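Local coordinates for protein urocanate hydratase (Paenibacillus sp. Soil724D2, PDB 7NED) that probably hydrates thiourocanate in bacterial ergothioneine breakdown, using a bound NAD cofactor, and also binds urocanate in its active-site pocket, at residues A21-G33 and G121-Q133. Residues are numbered along the deposited sequence; the frame is centred on the assembly and turned at random.
Sequences ALLRMLENVLENG and GLTAAAWQYIGSQ. With URO ((2E)-3-(1H-imidazol-4-yl)acrylic acid), chain B; EDO (1,2-ethanediol), chain D.
L26 lays a methyl over the indole of W127: its CD1 stands 3.6 Å from the centroid of the five-membered ring, a CH-pi contact only 20° off the normal. With L26 CG anti to the backbone N (chi1 168°), the branch lies along that face, while A125 O approaches the opposite one. V29 CG1 packs on the W127 backbone, 3.4 Å from its C, and against Y129 CB, whereas CG2 nears the indole at CD1. I58 of helix 52-64 also touches the indole, and W127 NE1 is hydrogen-bonded to A48. Were W127 an alanine, the L26 methyl and V29 CG2 would be likely to lose the surface they rest on, and A48 its indole N-H partner. The example illustrates how a helix face can hold an irregular loop by apolar fit, with no direct hydrogen bond between the segments and water carrying the polar bridges.

Toward the C-terminal end of the helix the packing gives way to water. N28 ND2 donates to two waters, one passing a 2.7 Å bond to Y129 O and the other bridging toward I130 O, while N28 OD1 is taken by L396 N. A third water, in the plane of the Y129 ring, joins N32 O to Y129 OH.

T123 OG1 donates a short 2.5 Å hydrogen bond to urocanate OAB, and R352 also holds the ligand. The chemistry thus implies a substrate-binding loop backed by greasy, shape-matched contacts at one end and water-mediated bridges at the other.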
loop_
_atom_site.group_PDB
_atom_site.type_symbol
_atom_site.label_atom_id
_atom_site.label_comp_id
_atom_site.label_asym_id
_atom_site.label_seq_id
_atom_site.Cartn_x
_atom_site.Cartn_y
_atom_site.Cartn_z
ATOM N N ALA A 21 -21.727 7.194 13.687
ATOM C CA ALA A 21 -20.755 6.416 14.440
ATOM C C ALA A 21 -19.342 6.873 14.113
ATOM O O ALA A 21 -18.526 7.111 15.017
ATOM C CB ALA A 21 -20.926 4.915 14.162
ATOM N N LEU A 22 -19.050 7.061 12.820
ATOM C CA LEU A 22 -17.717 7.498 12.449
ATOM C C LEU A 22 -17.441 8.899 12.973
ATOM O O LEU A 22 -16.316 9.187 13.390
ATOM C CB LEU A 22 -17.528 7.448 10.923
ATOM C CG LEU A 22 -17.793 6.054 10.336
ATOM C CD1 LEU A 22 -17.605 6.045 8.792
ATOM C CD2 LEU A 22 -16.912 4.970 11.018
ATOM N N LEU A 23 -18.435 9.793 12.905
ATOM C CA LEU A 23 -18.243 11.152 13.429
ATOM C C LEU A 23 -17.945 11.109 14.924
ATOM O O LEU A 23 -17.023 11.779 15.415
ATOM C CB LEU A 23 -19.493 12.014 13.168
ATOM C CG LEU A 23 -19.456 13.428 13.783
ATOM C CD1 LEU A 23 -18.233 14.214 13.229
ATOM C CD2 LEU A 23 -20.751 14.155 13.499
ATOM N N ARG A 24 -18.684 10.296 15.656
ATOM C CA ARG A 24 -18.427 10.210 17.094
ATOM C C ARG A 24 -17.094 9.557 17.400
ATOM O O ARG A 24 -16.471 9.873 18.417
ATOM C CB ARG A 24 -19.557 9.455 17.777
ATOM C CG ARG A 24 -20.831 10.264 17.743
ATOM C CD ARG A 24 -21.930 9.608 18.574
ATOM N NE ARG A 24 -23.171 10.371 18.421
ATOM C CZ ARG A 24 -24.220 10.259 19.240
ATOM N NH1 ARG A 24 -24.196 9.402 20.278
ATOM N NH2 ARG A 24 -25.292 11.001 19.019
ATOM N N MET A 25 -16.653 8.601 16.571
ATOM C CA MET A 25 -15.337 8.022 16.813
ATOM C C MET A 25 -14.240 9.056 16.582
ATOM O O MET A 25 -13.225 9.096 17.304
ATOM C CB MET A 25 -15.166 6.802 15.900
ATOM C CG MET A 25 -16.001 5.653 16.357
ATOM S SD MET A 25 -15.679 4.271 15.305
ATOM C CE MET A 25 -14.237 3.484 16.078
ATOM N N LEU A 26 -14.416 9.896 15.568
ATOM C CA LEU A 26 -13.487 11.010 15.379
ATOM C C LEU A 26 -13.455 11.909 16.615
ATOM O O LEU A 26 -12.383 12.234 17.148
ATOM C CB LEU A 26 -13.866 11.805 14.119
ATOM C CG LEU A 26 -13.189 13.153 13.915
ATOM C CD1 LEU A 26 -11.658 13.043 13.885
ATOM C CD2 LEU A 26 -13.693 13.832 12.651
ATOM N N GLU A 27 -14.631 12.308 17.096
ATOM C CA GLU A 27 -14.679 13.133 18.289
ATOM C C GLU A 27 -14.033 12.414 19.456
ATOM O O GLU A 27 -13.319 13.027 20.267
ATOM C CB GLU A 27 -16.124 13.478 18.608
ATOM C CG GLU A 27 -16.737 14.389 17.571
ATOM C CD GLU A 27 -18.222 14.544 17.747
ATOM O OE1 GLU A 27 -18.902 13.610 18.195
ATOM O OE2 GLU A 27 -18.722 15.642 17.447
ATOM N N ASN A 28 -14.283 11.105 19.554
ATOM C CA ASN A 28 -13.825 10.318 20.695
ATOM C C ASN A 28 -12.300 10.195 20.739
ATOM O O ASN A 28 -11.714 10.200 21.828
ATOM C CB ASN A 28 -14.473 8.931 20.658
ATOM C CG ASN A 28 -14.213 8.135 21.925
ATOM O OD1 ASN A 28 -14.423 8.647 23.038
ATOM N ND2 ASN A 28 -13.764 6.872 21.771
ATOM N N VAL A 29 -11.625 10.048 19.584
ATOM C CA VAL A 29 -10.165 9.971 19.666
ATOM C C VAL A 29 -9.596 11.333 20.049
ATOM O O VAL A 29 -8.515 11.409 20.645
ATOM C CB VAL A 29 -9.500 9.443 18.372
ATOM C CG1 VAL A 29 -10.062 8.075 17.978
ATOM C CG2 VAL A 29 -9.635 10.437 17.222
ATOM N N LEU A 30 -10.278 12.428 19.687
ATOM C CA LEU A 30 -9.806 13.739 20.128
ATOM C C LEU A 30 -10.100 13.935 21.618
ATOM O O LEU A 30 -9.257 14.444 22.372
ATOM C CB LEU A 30 -10.438 14.849 19.272
ATOM C CG LEU A 30 -9.920 14.923 17.821
ATOM C CD1 LEU A 30 -10.756 15.870 16.945
ATOM C CD2 LEU A 30 -8.469 15.330 17.771
ATOM N N GLU A 31 -11.258 13.458 22.070
ATOM C CA GLU A 31 -11.581 13.536 23.489
ATOM C C GLU A 31 -10.550 12.791 24.331
ATOM O O GLU A 31 -10.146 13.270 25.402
ATOM C CB GLU A 31 -12.987 12.985 23.737
ATOM C CG GLU A 31 -13.397 12.970 25.240
ATOM C CD GLU A 31 -14.859 12.593 25.453
ATOM O OE1 GLU A 31 -15.613 12.457 24.445
ATOM O OE2 GLU A 31 -15.261 12.418 26.628
ATOM N N ASN A 32 -10.128 11.604 23.884
ATOM C CA ASN A 32 -9.117 10.847 24.597
ATOM C C ASN A 32 -7.704 11.196 24.171
ATOM O O ASN A 32 -6.770 10.489 24.551
ATOM C CB ASN A 32 -9.353 9.346 24.427
ATOM C CG ASN A 32 -10.592 8.884 25.178
ATOM O OD1 ASN A 32 -10.904 9.429 26.224
ATOM N ND2 ASN A 32 -11.324 7.930 24.615
ATOM N N GLY A 33 -7.525 12.258 23.409
ATOM C CA GLY A 33 -6.231 12.528 22.835
ATOM C C GLY A 33 -5.293 13.137 23.849
ATOM O O GLY A 33 -5.710 13.854 24.760
ATOM N N GLY A 121 -0.514 7.440 13.132
ATOM C CA GLY A 121 -0.385 6.352 14.079
ATOM C C GLY A 121 -0.909 5.061 13.472
ATOM O O GLY A 121 -0.866 4.841 12.248
ATOM N N LEU A 122 -1.363 4.158 14.345
ATOM C CA LEU A 122 -2.171 3.056 13.858
ATOM C C LEU A 122 -3.645 3.425 13.907
ATOM O O LEU A 122 -4.330 3.412 12.875
ATOM C CB LEU A 122 -1.902 1.776 14.681
ATOM C CG LEU A 122 -0.454 1.312 14.686
ATOM C CD1 LEU A 122 -0.282 -0.057 15.350
ATOM C CD2 LEU A 122 0.077 1.288 13.260
ATOM N N THR A 123 -4.129 3.860 15.071
ATOM C CA THR A 123 -5.558 4.081 15.214
ATOM C C THR A 123 -5.944 5.556 15.320
ATOM O O THR A 123 -7.123 5.842 15.540
ATOM C CB THR A 123 -6.067 3.339 16.436
ATOM O OG1 THR A 123 -5.303 3.774 17.563
ATOM C CG2 THR A 123 -5.928 1.820 16.251
ATOM N N ALA A 124 -5.004 6.493 15.181
ATOM C CA ALA A 124 -5.352 7.910 15.353
ATOM C C ALA A 124 -6.126 8.435 14.145
ATOM O O ALA A 124 -7.254 8.927 14.275
ATOM C CB ALA A 124 -4.094 8.756 15.577
ATOM N N ALA A 125 -5.529 8.349 12.957
ATOM C CA ALA A 125 -6.178 8.977 11.808
ATOM C C ALA A 125 -7.373 8.194 11.306
ATOM O O ALA A 125 -8.154 8.733 10.506
ATOM C CB ALA A 125 -5.194 9.176 10.674
ATOM N N ALA A 126 -7.529 6.941 11.735
ATOM C CA ALA A 126 -8.719 6.177 11.411
ATOM C C ALA A 126 -9.755 6.204 12.530
ATOM O O ALA A 126 -10.825 5.611 12.373
ATOM C CB ALA A 126 -8.338 4.731 11.078
ATOM N N TRP A 127 -9.438 6.844 13.662
ATOM C CA TRP A 127 -10.384 7.240 14.708
ATOM C C TRP A 127 -10.751 5.949 15.442
ATOM O O TRP A 127 -11.917 5.730 15.808
ATOM C CB TRP A 127 -11.632 7.828 14.069
ATOM C CG TRP A 127 -11.301 9.040 13.251
ATOM C CD1 TRP A 127 -10.122 9.755 13.197
ATOM C CD2 TRP A 127 -11.980 9.330 12.029
ATOM N NE1 TRP A 127 -10.132 10.607 12.088
ATOM C CE2 TRP A 127 -11.263 10.348 11.358
ATOM C CE3 TRP A 127 -13.167 8.853 11.463
ATOM C CZ2 TRP A 127 -11.705 10.902 10.159
ATOM C CZ3 TRP A 127 -13.617 9.428 10.261
ATOM C CH2 TRP A 127 -12.883 10.430 9.626
ATOM N N GLN A 128 -9.782 5.055 15.630
ATOM C CA GLN A 128 -10.085 3.745 16.213
ATOM C C GLN A 128 -9.514 3.581 17.618
ATOM O O GLN A 128 -9.632 2.499 18.215
ATOM C CB GLN A 128 -9.590 2.618 15.268
ATOM C CG GLN A 128 -10.332 2.673 13.939
ATOM C CD GLN A 128 -9.681 1.906 12.773
ATOM O OE1 GLN A 128 -8.452 1.695 12.714
ATOM N NE2 GLN A 128 -10.521 1.538 11.797
ATOM N N TYR A 129 -8.895 4.639 18.136
ATOM C CA TYR A 129 -8.296 4.674 19.448
ATOM C C TYR A 129 -9.408 4.804 20.465
ATOM O O TYR A 129 -10.382 5.532 20.224
ATOM C CB TYR A 129 -7.359 5.868 19.489
ATOM C CG TYR A 129 -6.597 6.096 20.749
ATOM C CD1 TYR A 129 -5.464 5.360 21.030
ATOM C CD2 TYR A 129 -6.973 7.101 21.617
ATOM C CE1 TYR A 129 -4.743 5.599 22.199
ATOM C CE2 TYR A 129 -6.263 7.344 22.785
ATOM C CZ TYR A 129 -5.141 6.578 23.059
ATOM O OH TYR A 129 -4.416 6.777 24.202
ATOM N N ILE A 130 -9.317 4.028 21.550
ATOM C CA ILE A 130 -10.351 4.093 22.574
ATOM C C ILE A 130 -9.814 4.599 23.900
ATOM O O ILE A 130 -10.530 4.557 24.890
ATOM C CB ILE A 130 -11.061 2.745 22.774
ATOM C CG1 ILE A 130 -10.071 1.650 23.290
ATOM C CG2 ILE A 130 -11.785 2.362 21.458
ATOM C CD1 ILE A 130 -10.743 0.403 23.794
ATOM N N GLY A 131 -8.584 5.117 23.926
ATOM C CA GLY A 131 -7.901 5.468 25.156
ATOM C C GLY A 131 -6.848 4.434 25.485
ATOM O O GLY A 131 -6.536 3.554 24.691
ATOM N N SER A 132 -6.320 4.518 26.717
ATOM C CA SER A 132 -5.305 3.561 27.151
ATOM C C SER A 132 -5.822 2.127 27.181
ATOM O O SER A 132 -5.026 1.183 27.104
ATOM C CB SER A 132 -4.788 3.951 28.548
ATOM O OG SER A 132 -4.163 5.227 28.530
ATOM N N GLN A 133 -7.128 1.935 27.310
ATOM C CA GLN A 133 -7.637 0.574 27.355
ATOM C C GLN A 133 -7.298 -0.190 26.078
ATOM O O GLN A 133 -7.158 -1.421 26.090
ATOM C CB GLN A 133 -9.149 0.590 27.570
ATOM C CG GLN A 133 -9.659 -0.827 27.749
ATOM C CD GLN A 133 -11.140 -0.939 27.911
ATOM O OE1 GLN A 133 -11.627 -2.018 28.231
ATOM N NE2 GLN A 133 -11.875 0.160 27.689
HETATM O OAA URO B . -4.653 0.533 20.626
HETATM C CAI URO B . -4.479 1.594 19.891
HETATM O OAB URO B . -5.327 2.364 19.669
HETATM C CAC URO B . -3.167 1.835 19.270
HETATM C CAD URO B . -2.190 0.989 19.464
HETATM C CAJ URO B . -1.005 1.382 18.797
HETATM C CAF URO B . 0.263 0.926 19.000
HETATM N NAH URO B . 1.169 1.674 18.295
HETATM C CAE URO B . 0.445 2.570 17.665
HETATM N NAG URO B . -0.873 2.438 17.936
HETATM C C1 EDO D . -5.394 19.197 25.320
HETATM O O1 EDO D . -4.971 19.709 24.088
HETATM C C2 EDO D . -6.211 17.959 25.106
HETATM O O2 EDO D . -5.431 16.794 24.929
HETATM O O HOH W 1 -13.345 5.238 24.176
HETATM O O HOH W 2 -12.772 5.980 19.061
HETATM O O HOH W 3 -4.998 8.867 25.796
#